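Local coordinates for DUF3224 domain-containing protein (Shewanella oneidensis, PDB 2OOJ) that is of unknown function but belongs to the DUF3224 family, whose members probably share the barrel fold of the allene oxide cyclase-like clan, at residues L98-V101 / P102-A106. Sequence-based numbering, arbitrary orientation.
Sequences LEVV and PHSGA
The carbonyl oxygen of Val-101 takes two hydrogen bonds from Ser-104. They close a type II beta turn, Val-101 to Ser-104, which interrupts the long strand 93-107 of an antiparallel sheet. The backbone N of Ser-104 lies 3.0 Å from Val-101 O, with an N-H...O angle of 152°, and is tilted from the carbonyl plane. Ser-104 OG sits closer, 2.6 Å from Val-101 O, in the carbonyl plane and on a lone pair. With chi1 at 66°, OG lies between its own backbone N and carbonyl carbon, which turns the hydroxyl back to the oxygen that the N-H also reaches. Ser-104 OG also accepts from the backbone N of Val-82 on the hairpin partner 77-90, so one hydroxyl links the turn to the next strand. An alanine here would probably leave Val-101 O with the turn's N-H alone and strip Val-82 N of its mate.

Pro-102 and His-103 fill the two central positions, and the second, His-103, has positive phi (68°). His-103 CB leaves the backbone away from the strand; ND1 is hydrogen-bonded to Ser-61 OG of the second subunit. The Glu-99 carboxylate comes up to the proline ring, OE2 4.0 Å from Pro-102 CD. OE1 is hydrogen-bonded to His-97 NE2, while OE2 forms a salt bridge to Arg-95 NH2 of the second subunit. The turn is thus part of the dimer interface. Val-101 crosses the proline ring at about a right angle, with CG1 3.7 Å from Pro-102 CD. Val-100 CG1 lies 3.7 Å from Ser-104 OG.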
loop_
_atom_site.group_PDB
_atom_site.type_symbol
_atom_site.label_atom_id
_atom_site.label_comp_id
_atom_site.label_asym_id
_atom_site.label_seq_id
_atom_site.Cartn_x
_atom_site.Cartn_y
_atom_site.Cartn_z
ATOM N N LEU B 98 -0.490 -5.682 -7.498
ATOM C CA LEU B 98 -0.129 -4.457 -8.178
ATOM C C LEU B 98 -1.179 -4.258 -9.264
ATOM O O LEU B 98 -1.299 -5.088 -10.161
ATOM C CB LEU B 98 1.212 -4.617 -8.784
ATOM C CG LEU B 98 1.838 -3.527 -9.639
ATOM C CD1 LEU B 98 1.794 -2.180 -9.001
ATOM C CD2 LEU B 98 3.314 -3.939 -9.957
ATOM N N GLU B 99 -1.962 -3.194 -9.119
ATOM C CA GLU B 99 -3.080 -2.942 -10.047
ATOM C C GLU B 99 -3.122 -1.491 -10.479
ATOM O O GLU B 99 -2.640 -0.601 -9.784
ATOM C CB GLU B 99 -4.404 -3.375 -9.435
ATOM C CG GLU B 99 -4.993 -2.466 -8.440
ATOM C CD GLU B 99 -6.372 -2.926 -7.989
ATOM O OE1 GLU B 99 -6.424 -3.875 -7.205
ATOM O OE2 GLU B 99 -7.392 -2.329 -8.401
ATOM N N VAL B 100 -3.731 -1.268 -11.638
ATOM C CA VAL B 100 -4.070 0.081 -12.087
ATOM C C VAL B 100 -5.252 0.557 -11.228
ATOM O O VAL B 100 -6.208 -0.157 -11.076
ATOM C CB VAL B 100 -4.482 0.093 -13.576
ATOM C CG1 VAL B 100 -5.101 1.391 -13.937
ATOM C CG2 VAL B 100 -3.257 -0.174 -14.483
ATOM N N VAL B 101 -5.172 1.773 -10.685
ATOM C CA VAL B 101 -6.238 2.314 -9.891
ATOM C C VAL B 101 -7.347 2.630 -10.880
ATOM O O VAL B 101 -7.117 3.374 -11.837
ATOM C CB VAL B 101 -5.830 3.556 -9.104
ATOM C CG1 VAL B 101 -7.002 4.119 -8.310
ATOM C CG2 VAL B 101 -4.688 3.197 -8.104
ATOM N N PRO B 102 -8.535 2.089 -10.633
ATOM C CA PRO B 102 -9.694 2.321 -11.539
ATOM C C PRO B 102 -9.974 3.769 -11.800
ATOM O O PRO B 102 -10.054 4.555 -10.866
ATOM C CB PRO B 102 -10.850 1.667 -10.795
ATOM C CG PRO B 102 -10.165 0.556 -10.009
ATOM C CD PRO B 102 -8.909 1.194 -9.519
ATOM N N HIS B 103 -10.192 4.083 -13.078
ATOM C CA HIS B 103 -10.452 5.435 -13.563
ATOM C C HIS B 103 -9.250 6.384 -13.460
ATOM O O HIS B 103 -9.397 7.604 -13.694
ATOM C CB HIS B 103 -11.721 6.023 -12.907
ATOM C CG HIS B 103 -12.958 5.213 -13.143
ATOM N ND1 HIS B 103 -13.626 4.566 -12.129
ATOM C CD2 HIS B 103 -13.661 4.966 -14.269
ATOM C CE1 HIS B 103 -14.669 3.926 -12.627
ATOM N NE2 HIS B 103 -14.720 4.164 -13.922
ATOM N N SER B 104 -8.042 5.860 -13.141
ATOM C CA SER B 104 -6.843 6.677 -13.179
ATOM C C SER B 104 -6.305 6.860 -14.591
ATOM O O SER B 104 -5.456 7.727 -14.802
ATOM C CB SER B 104 -5.709 6.119 -12.291
ATOM O OG SER B 104 -5.205 4.853 -12.762
ATOM N N GLY B 105 -6.766 6.027 -15.526
ATOM C CA GLY B 105 -6.320 6.066 -16.918
ATOM C C GLY B 105 -6.743 7.379 -17.548
ATOM O O GLY B 105 -7.907 7.779 -17.416
ATOM N N ALA B 106 -5.805 8.029 -18.241
ATOM C CA ALA B 106 -6.079 9.299 -18.925
ATOM C C ALA B 106 -5.468 9.340 -20.318
ATOM O O ALA B 106 -4.614 8.507 -20.677
ATOM C CB ALA B 106 -5.564 10.456 -18.090
#